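Oxidized polyvinyl alcohol hydrolase (Pseudomonas sp., PDB 3WL8) hydrolyses beta-diketones such as 4,6-nonanedione and oxidized polyvinyl alcohol, the second step in polyvinyl alcohol degradation. Local coordinates at residues P67-V72 and P100-A105; G174-G179 and L198-E203; T251-E256 and D274-T279; E256-N261 and H301-P306. The protein carries 1 engineered substitution. All blocks are in the same frame, centred on the assembly; numbering follows the deposited sequence.

Contact 1 of 4, residues P67-V72 and P100-A105; sequences PMTGSV and PVRACA. With OCA (octanoic acid (caprylic acid)), chain C.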
loop_
_atom_site.group_PDB
_atom_site.type_symbol
_atom_site.label_atom_id
_atom_site.label_comp_id
_atom_site.label_asym_id
_atom_site.label_seq_id
_atom_site.Cartn_x
_atom_site.Cartn_y
_atom_site.Cartn_z
ATOM N N PRO A 67 -1.180 -3.171 -7.851
ATOM C CA PRO A 67 -2.287 -2.531 -7.129
ATOM C C PRO A 67 -3.034 -3.485 -6.240
ATOM O O PRO A 67 -3.261 -4.652 -6.579
ATOM C CB PRO A 67 -3.172 -2.011 -8.266
ATOM C CG PRO A 67 -3.033 -3.149 -9.320
ATOM C CD PRO A 67 -1.530 -3.451 -9.263
ATOM N N MET A 68 -3.449 -2.972 -5.092
ATOM C CA MET A 68 -4.187 -3.802 -4.113
ATOM C C MET A 68 -5.505 -3.167 -3.728
ATOM O O MET A 68 -5.551 -1.968 -3.403
ATOM C CB MET A 68 -3.341 -3.986 -2.849
ATOM C CG MET A 68 -2.116 -4.860 -3.160
ATOM S SD MET A 68 -0.944 -4.966 -1.758
ATOM C CE MET A 68 -0.176 -3.324 -1.756
ATOM N N THR A 69 -6.565 -3.979 -3.733
ATOM C CA THR A 69 -7.866 -3.482 -3.310
ATOM C C THR A 69 -7.868 -3.365 -1.788
ATOM O O THR A 69 -6.855 -3.654 -1.129
ATOM C CB THR A 69 -8.957 -4.453 -3.778
ATOM O OG1 THR A 69 -10.232 -3.836 -3.583
ATOM C CG2 THR A 69 -8.838 -5.808 -3.033
ATOM N N GLY A 70 -8.996 -2.921 -1.258
ATOM C CA GLY A 70 -9.190 -2.753 0.187
ATOM C C GLY A 70 -10.042 -3.828 0.844
ATOM O O GLY A 70 -9.895 -5.001 0.555
ATOM N N SER A 71 -10.944 -3.417 1.725
ATOM C CA SER A 71 -11.748 -4.387 2.488
ATOM C C SER A 71 -12.976 -4.895 1.799
ATOM O O SER A 71 -13.316 -6.057 1.963
ATOM C CB SER A 71 -12.172 -3.737 3.816
ATOM O OG SER A 71 -11.026 -3.421 4.599
ATOM N N VAL A 72 -13.620 -4.040 0.997
ATOM C CA VAL A 72 -14.869 -4.437 0.326
ATOM C C VAL A 72 -14.807 -4.576 -1.195
ATOM O O VAL A 72 -15.461 -5.467 -1.744
ATOM C CB VAL A 72 -15.989 -3.469 0.697
ATOM C CG1 VAL A 72 -17.276 -3.797 -0.116
ATOM C CG2 VAL A 72 -16.254 -3.551 2.194
ATOM N N PRO A 100 -2.395 -8.785 -7.020
ATOM C CA PRO A 100 -2.652 -9.961 -6.175
ATOM C C PRO A 100 -4.062 -10.035 -5.689
ATOM O O PRO A 100 -4.667 -9.026 -5.400
ATOM C CB PRO A 100 -1.685 -9.782 -4.996
ATOM C CG PRO A 100 -1.607 -8.220 -4.870
ATOM C CD PRO A 100 -1.571 -7.765 -6.317
ATOM N N VAL A 101 -4.574 -11.271 -5.566
ATOM C CA VAL A 101 -5.904 -11.521 -4.981
ATOM C C VAL A 101 -5.654 -11.741 -3.486
ATOM O O VAL A 101 -4.641 -12.341 -3.092
ATOM C CB VAL A 101 -6.508 -12.796 -5.634
ATOM C CG1 VAL A 101 -7.830 -13.203 -4.968
ATOM C CG2 VAL A 101 -6.739 -12.508 -7.119
ATOM N N ARG A 102 -6.564 -11.239 -2.651
ATOM C CA ARG A 102 -6.427 -11.374 -1.184
ATOM C C ARG A 102 -6.565 -12.835 -0.783
ATOM O O ARG A 102 -7.363 -13.574 -1.365
ATOM C CB ARG A 102 -7.506 -10.545 -0.498
ATOM C CG ARG A 102 -7.384 -9.045 -0.767
ATOM C CD ARG A 102 -8.595 -8.283 -0.234
ATOM N NE ARG A 102 -9.703 -8.630 -1.114
ATOM C CZ ARG A 102 -10.965 -8.324 -0.885
ATOM N NH1 ARG A 102 -11.294 -7.616 0.185
ATOM N NH2 ARG A 102 -11.899 -8.830 -1.691
ATOM N N ALA A 103 -5.794 -13.244 0.219
ATOM C CA ALA A 103 -5.840 -14.638 0.655
ATOM C C ALA A 103 -7.265 -15.050 1.077
ATOM O O ALA A 103 -7.741 -16.159 0.764
ATOM C CB ALA A 103 -4.850 -14.843 1.849
ATOM N N CYS A 104 -7.931 -14.149 1.794
ATOM C CA CYS A 104 -9.281 -14.409 2.286
ATOM C C CYS A 104 -10.294 -14.669 1.158
ATOM O O CYS A 104 -11.344 -15.243 1.413
ATOM C CB CYS A 104 -9.757 -13.202 3.155
ATOM S SG CYS A 104 -9.730 -11.624 2.206
ATOM N N ALA A 105 -9.981 -14.245 -0.074
ATOM C CA ALA A 105 -10.919 -14.421 -1.188
ATOM C C ALA A 105 -10.792 -15.808 -1.814
ATOM O O ALA A 105 -11.527 -16.140 -2.751
ATOM C CB ALA A 105 -10.650 -13.374 -2.263
HETATM C C1 OCA C . -10.320 -0.130 5.604
HETATM C C2 OCA C . -9.795 -1.001 6.746
HETATM C C3 OCA C . -10.009 -0.336 8.108
HETATM C C4 OCA C . -9.343 -1.216 9.168
HETATM C C5 OCA C . -9.822 -0.831 10.568
HETATM C C6 OCA C . -9.196 -1.781 11.591
HETATM C C7 OCA C . -10.005 -1.713 12.887
HETATM C C8 OCA C . -9.597 -2.874 13.795
HETATM O O1 OCA C . -10.125 1.101 5.707
HETATM O O2 OCA C . -10.627 -0.724 4.548
HETATM O O HOH W 1 -6.219 -6.680 -5.268
#

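Contact 2 of 4, residues G174-G179 and L198-E203; sequences GGIASG and LPISGE. Engineered in segment 174-179: Ala177 (natural residue Ser). With OCA (octanoic acid (caprylic acid)), chain C.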
loop_
_atom_site.group_PDB
_atom_site.type_symbol
_atom_site.label_atom_id
_atom_site.label_comp_id
_atom_site.label_asym_id
_atom_site.label_seq_id
_atom_site.Cartn_x
_atom_site.Cartn_y
_atom_site.Cartn_z
ATOM N N GLY A 174 0.933 -0.502 -4.446
ATOM C CA GLY A 174 0.135 0.518 -3.791
ATOM C C GLY A 174 -1.281 0.053 -3.677
ATOM O O GLY A 174 -1.624 -1.002 -4.206
ATOM N N GLY A 175 -2.117 0.804 -2.971
ATOM C CA GLY A 175 -3.475 0.313 -2.849
ATOM C C GLY A 175 -4.276 1.238 -1.968
ATOM O O GLY A 175 -3.751 2.201 -1.425
ATOM N N ILE A 176 -5.544 0.893 -1.815
ATOM C CA ILE A 176 -6.473 1.707 -1.025
ATOM C C ILE A 176 -6.893 1.052 0.272
ATOM O O ILE A 176 -7.104 -0.155 0.325
ATOM C CB ILE A 176 -7.769 2.024 -1.878
ATOM C CG1 ILE A 176 -8.806 2.821 -1.048
ATOM C CG2 ILE A 176 -8.420 0.700 -2.387
ATOM C CD1 ILE A 176 -8.345 4.268 -0.804
ATOM N N ALA A 177 -6.950 1.846 1.338
ATOM C CA ALA A 177 -7.483 1.366 2.615
ATOM C C ALA A 177 -6.665 0.221 3.130
ATOM O O ALA A 177 -5.477 0.422 3.308
ATOM C CB ALA A 177 -8.988 0.996 2.398
ATOM N N SER A 178 -7.237 -0.954 3.367
ATOM C CA SER A 178 -6.400 -2.069 3.862
ATOM C C SER A 178 -5.267 -2.342 2.870
ATOM O O SER A 178 -4.177 -2.776 3.281
ATOM C CB SER A 178 -7.279 -3.311 4.073
ATOM O OG SER A 178 -6.539 -4.426 4.594
ATOM N N GLY A 179 -5.524 -2.113 1.589
ATOM C CA GLY A 179 -4.449 -2.245 0.587
ATOM C C GLY A 179 -3.368 -1.173 0.746
ATOM O O GLY A 179 -2.218 -1.397 0.373
ATOM N N LEU A 198 2.520 3.513 -3.294
ATOM C CA LEU A 198 1.445 4.477 -3.222
ATOM C C LEU A 198 0.394 4.050 -2.180
ATOM O O LEU A 198 -0.674 3.492 -2.525
ATOM C CB LEU A 198 0.807 4.585 -4.638
ATOM C CG LEU A 198 -0.417 5.495 -4.860
ATOM C CD1 LEU A 198 -0.044 6.947 -4.520
ATOM C CD2 LEU A 198 -0.903 5.452 -6.296
ATOM N N PRO A 199 0.679 4.307 -0.892
ATOM C CA PRO A 199 -0.290 3.924 0.147
ATOM C C PRO A 199 -1.384 5.003 0.226
ATOM O O PRO A 199 -1.142 6.110 0.701
ATOM C CB PRO A 199 0.564 3.802 1.414
ATOM C CG PRO A 199 1.704 4.879 1.168
ATOM C CD PRO A 199 2.003 4.712 -0.311
ATOM N N ILE A 200 -2.567 4.680 -0.290
ATOM C CA ILE A 200 -3.687 5.615 -0.285
ATOM C C ILE A 200 -4.587 5.259 0.905
ATOM O O ILE A 200 -5.137 4.159 0.977
ATOM C CB ILE A 200 -4.504 5.485 -1.584
ATOM C CG1 ILE A 200 -3.574 5.645 -2.790
ATOM C CG2 ILE A 200 -5.653 6.533 -1.586
ATOM C CD1 ILE A 200 -4.313 5.510 -4.147
ATOM N N SER A 201 -4.681 6.196 1.837
ATOM C CA SER A 201 -5.514 6.038 3.033
ATOM C C SER A 201 -5.307 4.694 3.718
ATOM O O SER A 201 -6.260 3.952 3.979
ATOM C CB SER A 201 -6.974 6.248 2.660
ATOM O OG SER A 201 -7.132 7.485 1.956
ATOM N N GLY A 202 -4.039 4.421 3.995
ATOM C CA GLY A 202 -3.662 3.219 4.720
ATOM C C GLY A 202 -3.488 3.525 6.192
ATOM O O GLY A 202 -3.223 4.651 6.578
ATOM N N GLU A 203 -3.591 2.490 7.011
ATOM C CA GLU A 203 -3.358 2.647 8.438
ATOM C C GLU A 203 -1.852 2.489 8.735
ATOM O O GLU A 203 -1.046 1.970 7.905
ATOM C CB GLU A 203 -4.102 1.554 9.209
ATOM C CG GLU A 203 -5.383 2.039 9.976
ATOM C CD GLU A 203 -5.070 2.942 11.161
ATOM O OE1 GLU A 203 -6.053 3.200 11.910
ATOM O OE2 GLU A 203 -3.908 3.395 11.390
HETATM C C1 OCA C . -10.320 -0.130 5.604
HETATM C C2 OCA C . -9.795 -1.001 6.746
HETATM C C3 OCA C . -10.009 -0.336 8.108
HETATM C C4 OCA C . -9.343 -1.216 9.168
HETATM C C5 OCA C . -9.822 -0.831 10.568
HETATM C C6 OCA C . -9.196 -1.781 11.591
HETATM C C7 OCA C . -10.005 -1.713 12.887
HETATM C C8 OCA C . -9.597 -2.874 13.795
HETATM O O1 OCA C . -10.125 1.101 5.707
HETATM O O2 OCA C . -10.627 -0.724 4.548
#

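Contact 3 of 4, residues T251-E256 and D274-T279; sequences TVWGGE and DYRPST. With OCA (octanoic acid (caprylic acid)), chain C.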
loop_
_atom_site.group_PDB
_atom_site.type_symbol
_atom_site.label_atom_id
_atom_site.label_comp_id
_atom_site.label_asym_id
_atom_site.label_seq_id
_atom_site.Cartn_x
_atom_site.Cartn_y
_atom_site.Cartn_z
ATOM N N THR A 251 2.143 9.183 -0.247
ATOM C CA THR A 251 1.039 8.865 0.695
ATOM C C THR A 251 -0.137 9.772 0.361
ATOM O O THR A 251 0.039 10.975 0.193
ATOM C CB THR A 251 1.471 9.123 2.127
ATOM O OG1 THR A 251 2.604 8.301 2.432
ATOM C CG2 THR A 251 0.292 8.798 3.105
ATOM N N VAL A 252 -1.331 9.223 0.300
ATOM C CA VAL A 252 -2.513 10.057 -0.062
ATOM C C VAL A 252 -3.551 10.037 1.039
ATOM O O VAL A 252 -3.894 8.974 1.548
ATOM C CB VAL A 252 -3.187 9.530 -1.341
ATOM C CG1 VAL A 252 -4.404 10.395 -1.732
ATOM C CG2 VAL A 252 -2.155 9.517 -2.490
ATOM N N TRP A 253 -4.002 11.241 1.414
ATOM C CA TRP A 253 -5.068 11.422 2.418
ATOM C C TRP A 253 -6.279 12.002 1.664
ATOM O O TRP A 253 -6.122 12.946 0.880
ATOM C CB TRP A 253 -4.593 12.440 3.486
ATOM C CG TRP A 253 -5.655 12.756 4.524
ATOM C CD1 TRP A 253 -6.273 11.869 5.348
ATOM C CD2 TRP A 253 -6.133 14.049 4.887
ATOM N NE1 TRP A 253 -7.115 12.532 6.223
ATOM C CE2 TRP A 253 -7.040 13.874 5.959
ATOM C CE3 TRP A 253 -5.883 15.348 4.415
ATOM C CZ2 TRP A 253 -7.698 14.938 6.575
ATOM C CZ3 TRP A 253 -6.551 16.405 5.046
ATOM C CH2 TRP A 253 -7.442 16.184 6.104
ATOM N N GLY A 254 -7.474 11.488 1.968
ATOM C CA GLY A 254 -8.705 11.892 1.279
ATOM C C GLY A 254 -9.515 13.006 1.943
ATOM O O GLY A 254 -10.658 13.248 1.577
ATOM N N GLY A 255 -8.912 13.676 2.904
ATOM C CA GLY A 255 -9.572 14.792 3.542
ATOM C C GLY A 255 -10.396 14.461 4.754
ATOM O O GLY A 255 -10.318 13.364 5.314
ATOM N N GLU A 256 -11.212 15.437 5.142
ATOM C CA GLU A 256 -12.036 15.340 6.359
ATOM C C GLU A 256 -12.893 14.096 6.536
ATOM O O GLU A 256 -13.126 13.621 7.685
ATOM C CB GLU A 256 -12.930 16.602 6.448
ATOM C CG GLU A 256 -12.148 17.883 6.344
ATOM C CD GLU A 256 -11.639 18.342 7.703
ATOM O OE1 GLU A 256 -12.503 18.731 8.533
ATOM O OE2 GLU A 256 -10.399 18.325 7.948
ATOM N N ASP A 274 -9.247 6.438 11.367
ATOM C CA ASP A 274 -9.209 7.829 10.883
ATOM C C ASP A 274 -7.889 7.925 10.160
ATOM O O ASP A 274 -6.849 7.681 10.769
ATOM C CB ASP A 274 -9.226 8.761 12.106
ATOM C CG ASP A 274 -9.150 10.226 11.733
ATOM O OD1 ASP A 274 -8.769 10.570 10.597
ATOM O OD2 ASP A 274 -9.451 11.050 12.625
ATOM N N TYR A 275 -7.920 8.267 8.868
ATOM C CA TYR A 275 -6.671 8.261 8.106
ATOM C C TYR A 275 -5.836 9.503 8.164
ATOM O O TYR A 275 -4.733 9.565 7.621
ATOM C CB TYR A 275 -6.989 7.789 6.668
ATOM C CG TYR A 275 -7.542 6.398 6.746
ATOM C CD1 TYR A 275 -8.917 6.167 6.957
ATOM C CD2 TYR A 275 -6.688 5.303 6.743
ATOM C CE1 TYR A 275 -9.396 4.884 7.171
ATOM C CE2 TYR A 275 -7.166 4.020 6.954
ATOM C CZ TYR A 275 -8.489 3.819 7.162
ATOM O OH TYR A 275 -8.951 2.534 7.340
ATOM N N ARG A 276 -6.313 10.491 8.897
ATOM C CA ARG A 276 -5.517 11.697 9.079
ATOM C C ARG A 276 -4.239 11.340 9.915
ATOM O O ARG A 276 -3.105 11.619 9.512
ATOM C CB ARG A 276 -6.364 12.764 9.822
ATOM C CG ARG A 276 -5.553 14.062 10.109
ATOM C CD ARG A 276 -6.177 14.941 11.209
ATOM N NE ARG A 276 -7.546 15.219 10.823
ATOM C CZ ARG A 276 -7.933 16.255 10.098
ATOM N NH1 ARG A 276 -7.049 17.169 9.702
ATOM N NH2 ARG A 276 -9.199 16.307 9.691
ATOM N N PRO A 277 -4.411 10.668 11.087
ATOM C CA PRO A 277 -3.177 10.377 11.822
ATOM C C PRO A 277 -2.268 9.364 11.135
ATOM O O PRO A 277 -1.055 9.401 11.302
ATOM C CB PRO A 277 -3.671 9.845 13.183
ATOM C CG PRO A 277 -5.100 9.371 12.895
ATOM C CD PRO A 277 -5.590 10.466 11.945
ATOM N N SER A 278 -2.866 8.418 10.421
ATOM C CA SER A 278 -2.031 7.398 9.808
ATOM C C SER A 278 -1.283 7.867 8.570
ATOM O O SER A 278 -0.149 7.430 8.365
ATOM C CB SER A 278 -2.854 6.147 9.528
ATOM O OG SER A 278 -3.847 6.429 8.576
ATOM N N THR A 279 -1.895 8.720 7.757
ATOM C CA THR A 279 -1.157 9.236 6.619
ATOM C C THR A 279 -0.079 10.196 7.184
ATOM O O THR A 279 1.062 10.234 6.696
ATOM C CB THR A 279 -2.060 9.973 5.601
ATOM O OG1 THR A 279 -2.801 11.017 6.275
ATOM C CG2 THR A 279 -3.029 8.990 4.962
HETATM C C1 OCA C . -10.320 -0.130 5.604
HETATM C C2 OCA C . -9.795 -1.001 6.746
HETATM C C3 OCA C . -10.009 -0.336 8.108
HETATM C C4 OCA C . -9.343 -1.216 9.168
HETATM C C5 OCA C . -9.822 -0.831 10.568
HETATM C C6 OCA C . -9.196 -1.781 11.591
HETATM C C7 OCA C . -10.005 -1.713 12.887
HETATM C C8 OCA C . -9.597 -2.874 13.795
HETATM O O1 OCA C . -10.125 1.101 5.707
HETATM O O2 OCA C . -10.627 -0.724 4.548
HETATM O O HOH W 2 -9.387 11.839 7.983
HETATM O O HOH W 3 -10.704 13.771 9.485
#

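Contact 4 of 4, residues E256-N261 and H301-P306; sequences EKDLWN and HGHMWP. With OCA (octanoic acid (caprylic acid)), chain C.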
loop_
_atom_site.group_PDB
_atom_site.type_symbol
_atom_site.label_atom_id
_atom_site.label_comp_id
_atom_site.label_asym_id
_atom_site.label_seq_id
_atom_site.Cartn_x
_atom_site.Cartn_y
_atom_site.Cartn_z
ATOM N N GLU A 256 -11.212 15.437 5.142
ATOM C CA GLU A 256 -12.036 15.340 6.359
ATOM C C GLU A 256 -12.893 14.096 6.536
ATOM O O GLU A 256 -13.126 13.621 7.685
ATOM C CB GLU A 256 -12.930 16.602 6.448
ATOM C CG GLU A 256 -12.148 17.883 6.344
ATOM C CD GLU A 256 -11.639 18.342 7.703
ATOM O OE1 GLU A 256 -12.503 18.731 8.533
ATOM O OE2 GLU A 256 -10.399 18.325 7.948
ATOM N N LYS A 257 -13.381 13.553 5.433
ATOM C CA LYS A 257 -14.224 12.377 5.477
ATOM C C LYS A 257 -13.436 11.088 5.270
ATOM O O LYS A 257 -14.033 10.038 5.096
ATOM C CB LYS A 257 -15.292 12.440 4.398
ATOM C CG LYS A 257 -16.130 13.728 4.369
ATOM C CD LYS A 257 -17.115 13.748 5.485
ATOM C CE LYS A 257 -18.224 14.756 5.147
ATOM N NZ LYS A 257 -19.194 14.824 6.279
ATOM N N ASP A 258 -12.107 11.180 5.229
ATOM C CA ASP A 258 -11.301 9.969 5.058
ATOM C C ASP A 258 -11.269 9.216 6.396
ATOM O O ASP A 258 -10.323 9.354 7.203
ATOM C CB ASP A 258 -9.907 10.335 4.575
ATOM C CG ASP A 258 -9.131 9.121 4.075
ATOM O OD1 ASP A 258 -9.688 8.011 4.192
ATOM O OD2 ASP A 258 -7.974 9.293 3.587
ATOM N N LEU A 259 -12.340 8.440 6.604
ATOM C CA LEU A 259 -12.602 7.687 7.849
ATOM C C LEU A 259 -13.198 6.341 7.496
ATOM O O LEU A 259 -13.728 6.174 6.394
ATOM C CB LEU A 259 -13.670 8.433 8.687
ATOM C CG LEU A 259 -13.374 9.895 9.029
ATOM C CD1 LEU A 259 -14.628 10.592 9.563
ATOM C CD2 LEU A 259 -12.244 9.976 10.014
ATOM N N TRP A 260 -13.119 5.366 8.393
ATOM C CA TRP A 260 -13.800 4.102 8.081
ATOM C C TRP A 260 -14.654 3.670 9.260
ATOM O O TRP A 260 -14.231 3.743 10.416
ATOM C CB TRP A 260 -12.808 2.974 7.727
ATOM C CG TRP A 260 -13.457 1.623 7.389
ATOM C CD1 TRP A 260 -13.374 0.464 8.127
ATOM C CD2 TRP A 260 -14.212 1.293 6.211
ATOM N NE1 TRP A 260 -14.012 -0.560 7.471
ATOM C CE2 TRP A 260 -14.538 -0.076 6.295
ATOM C CE3 TRP A 260 -14.648 2.029 5.095
ATOM C CZ2 TRP A 260 -15.278 -0.738 5.301
ATOM C CZ3 TRP A 260 -15.392 1.370 4.099
ATOM C CH2 TRP A 260 -15.691 0.007 4.217
ATOM N N ASN A 261 -15.878 3.272 8.950
ATOM C CA ASN A 261 -16.767 2.762 9.991
ATOM C C ASN A 261 -16.856 1.269 9.772
ATOM O O ASN A 261 -17.223 0.809 8.709
ATOM C CB ASN A 261 -18.173 3.377 9.855
ATOM C CG ASN A 261 -18.152 4.883 10.085
ATOM O OD1 ASN A 261 -18.421 5.684 9.177
ATOM N ND2 ASN A 261 -17.784 5.269 11.252
ATOM N N HIS A 301 -11.847 13.398 -1.564
ATOM C CA HIS A 301 -12.795 12.390 -1.975
ATOM C C HIS A 301 -13.215 11.412 -0.876
ATOM O O HIS A 301 -14.051 10.543 -1.129
ATOM C CB HIS A 301 -12.163 11.617 -3.112
ATOM C CG HIS A 301 -10.927 10.867 -2.702
ATOM N ND1 HIS A 301 -9.740 11.496 -2.389
ATOM C CD2 HIS A 301 -10.727 9.554 -2.468
ATOM C CE1 HIS A 301 -8.860 10.599 -1.982
ATOM N NE2 HIS A 301 -9.445 9.416 -2.011
ATOM N N GLY A 302 -12.595 11.519 0.299
ATOM C CA GLY A 302 -12.962 10.640 1.406
ATOM C C GLY A 302 -12.107 9.391 1.483
ATOM O O GLY A 302 -10.894 9.446 1.227
ATOM N N HIS A 303 -12.724 8.277 1.862
ATOM C CA HIS A 303 -12.027 7.005 1.999
ATOM C C HIS A 303 -12.436 6.050 0.879
ATOM O O HIS A 303 -13.325 5.192 1.058
ATOM C CB HIS A 303 -12.392 6.362 3.348
ATOM C CG HIS A 303 -11.491 5.233 3.727
ATOM N ND1 HIS A 303 -10.132 5.397 3.875
ATOM C CD2 HIS A 303 -11.744 3.919 3.976
ATOM C CE1 HIS A 303 -9.581 4.237 4.197
ATOM N NE2 HIS A 303 -10.538 3.325 4.267
ATOM N N MET A 304 -11.814 6.188 -0.270
ATOM C CA MET A 304 -12.111 5.333 -1.422
ATOM C C MET A 304 -11.048 5.674 -2.450
ATOM O O MET A 304 -10.206 6.574 -2.236
ATOM C CB MET A 304 -13.522 5.623 -1.979
ATOM C CG MET A 304 -13.712 7.052 -2.345
ATOM S SD MET A 304 -15.490 7.475 -2.654
ATOM C CE MET A 304 -16.049 6.181 -3.496
ATOM N N TRP A 305 -10.994 4.938 -3.540
ATOM C CA TRP A 305 -9.955 5.305 -4.514
ATOM C C TRP A 305 -10.161 6.752 -4.939
ATOM O O TRP A 305 -11.300 7.179 -5.084
ATOM C CB TRP A 305 -10.085 4.438 -5.780
ATOM C CG TRP A 305 -8.811 4.426 -6.587
ATOM C CD1 TRP A 305 -8.451 5.309 -7.580
ATOM C CD2 TRP A 305 -7.688 3.596 -6.358
ATOM N NE1 TRP A 305 -7.163 5.082 -7.955
ATOM C CE2 TRP A 305 -6.665 4.031 -7.223
ATOM C CE3 TRP A 305 -7.434 2.520 -5.482
ATOM C CZ2 TRP A 305 -5.392 3.435 -7.250
ATOM C CZ3 TRP A 305 -6.174 1.932 -5.504
ATOM C CH2 TRP A 305 -5.166 2.395 -6.393
ATOM N N PRO A 306 -9.073 7.513 -5.187
ATOM C CA PRO A 306 -9.186 8.915 -5.630
ATOM C C PRO A 306 -10.291 9.030 -6.684
ATOM O O PRO A 306 -10.278 8.316 -7.678
ATOM C CB PRO A 306 -7.787 9.209 -6.158
ATOM C CG PRO A 306 -6.961 8.508 -5.094
ATOM C CD PRO A 306 -7.667 7.142 -4.992
HETATM C C1 OCA C . -10.320 -0.130 5.604
HETATM C C2 OCA C . -9.795 -1.001 6.746
HETATM C C3 OCA C . -10.009 -0.336 8.108
HETATM C C4 OCA C . -9.343 -1.216 9.168
HETATM C C5 OCA C . -9.822 -0.831 10.568
HETATM C C6 OCA C . -9.196 -1.781 11.591
HETATM C C7 OCA C . -10.005 -1.713 12.887
HETATM C C8 OCA C . -9.597 -2.874 13.795
HETATM O O1 OCA C . -10.125 1.101 5.707
HETATM O O2 OCA C . -10.627 -0.724 4.548
#

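Contact 1 of 4, residues P67-V72 and P100-A105
The guanidinium group of Arg102 has the methyl of Thr69 over one face, with CG2 of Thr69 3.5 Å from NE of Arg102, while the carbonyl of Ser71 lies at its edge, near the plane. Two loops meet here, each running on from the C-terminal end of a parallel strand, 62-68 and 96-100, in the central sheet of an alpha/beta-hydrolase fold. NH1 of Arg102 makes a weak, bent bond to O of Ser71 (3.1 Å, 133° at the hydrogen), and O of Gly70 comes as close as 3.0 Å to the same NH1 from an oblique direction. The arginine chain bends at its third torsion (chi3 -71°), which turns the flat end along the 69-72 loop; NH2 is held by O of Arg112. Thr69 sets OG1 opposite its own backbone N (chi1 -169°), where the hydroxyl is bonded to O of Glu73 and the methyl is left to meet the arginine. Nearer the sheet the contact is apolar: CG of Met68 rests 3.8 Å from CG of Pro100, with Phe153 of helix 148-160 against both. A water joins the backbones, accepting from N of Thr69 and donating to O of Pro100. The loop reaches the bound octanoic acid at Ser71: OG of Ser71, which is also bonded to NE1 of Trp126, donates to O2 of the acid at 2.7 Å.

Contact 2 of 4, residues G174-G179 and L198-E203
Ile176 and Ile200 lie on the same face of the sheet and cross at a slant, CD1 of Ile176 meeting CG2 of Ile200 at 3.6 Å. They belong to the parallel strands 170-176 and 196-200 of a beta-alpha-beta unit, connected through helix 178-189, and the turn out of the first strand is the nucleophile elbow of the alpha/beta hydrolases. In Ile176 CG1 points away from its backbone N, then CD1 turns (chi2 71°) across to its neighbour. Beneath them the strands run 7° apart, joined by bonds from N of Gly175 to O of Leu198, N of Ile200 to O of Gly175, and N of Ala177 to O of Ile200 (3.0 Å). Gly175 has no side chain to collide with O of Gly179, so the helix can start close above the strand. Ala177, an engineered replacement for the natural serine and by similarity a charge-relay position, occupies the N-cap position of that helix with a strained backbone (phi 61°). Its CB stands 3.2 Å from O2 of the octanoic acid.

Contact 3 of 4, residues T251-E256 and D274-T279
Strand 251-253 and helix segment 275-279 run nearly antiparallel, their axes 8.5 Å apart at 162°, with Trp253 and Thr279 facing each other. CG2 of Thr251 packs on CB of Thr279 at 3.6 Å, and the hydroxyl of Thr279 turns back to O of Tyr275, a carbonyl that also accepts from N of Thr279. The indole of Trp253 lies alongside Arg276, NE1 being 3.4 Å from CA of Arg276, and folds over its own chain so that N of Gly255 sits above the ring centre. In this alpha/beta-hydrolase fold the helix follows a two-stranded hairpin inserted after strand 247-253; Asp274 is its N-cap, OD1 accepting from N of Arg276 at 3.0 Å. Further out, CZ2 of Trp253 touches a face of the Arg276 guanidinium, the planes 65° apart. OE2 of Glu256 lies in the guanidinium plane and takes a straight salt bridge from NH2 of Arg276 (2.9 Å, 168°), though NH2 comes from above the carboxylate plane; NH1 is bonded to O of Leu352. Cutting Trp253 back to an alanine would probably open a gap beside Arg276 and let its guanidinium turn, weakening the salt bridge. Tyr275 reaches into the active site, OH donating to O1 of the octanoic acid in a very short 2.5 Å bond.

Contact 4 of 4, residues E256-N261 and H301-P306
Asp258 and His303 form the tight heart of this contact, OD1 of Asp258 taking the N-H of ND1 of His303 at 2.7 Å, nearly in line with its own C-O bond. OD1 lies 17° out of the imidazole plane, and O of Leu259 closes in on CB of His303 at 3.3 Å. OD2 of Asp258 is gripped by OG of Ser201 and N of Gly254, which fixes the carboxylate's turn. With CG swung opposite the backbone N (chi1 -166°), the histidine reaches the ligand: NE2 donates to O1 of the octanoic acid at 2.7 Å. Trp260 meets the ring obliquely, CE3 of Trp260 3.6 Å from CD2 of His303, and offers one face to the acid's carboxyl carbon. Outward the fit slackens; exposed Lys257 meets Gly302 only loosely, through its carbonyl O and CB, its amine leading away. A leucine at His303 would probably leave Asp258 OD1 and the ligand oxygen without their N-H donors. Such a histidine-carboxylate pair, facing the elbow residue Ala177, is consistent with the acid and histidine of an alpha/beta-hydrolase active site.

Contact 2 lies deepest, near the centre of the chain, and is mainly backbone ladder with one isoleucine pair; contact 4 is partly exposed, and contacts 1 and 3 are buried apart from a few residues at the edge. Contacts 1, 2 and 3 reach the same sheet: strand 62-68 borders 170-176, and 196-200 borders 247-253. Contacts 3 and 4 share Glu256 and are tied by Gly254 O with Gly302 N. Chemistry follows place: contacts 1 and 3 each use an arginine from a loop or a helix, bonded weakly to a carbonyl in one and to a carboxylate in the other, whereas contact 4 pairs acid with imidazole. All four converge on the octanoic acid.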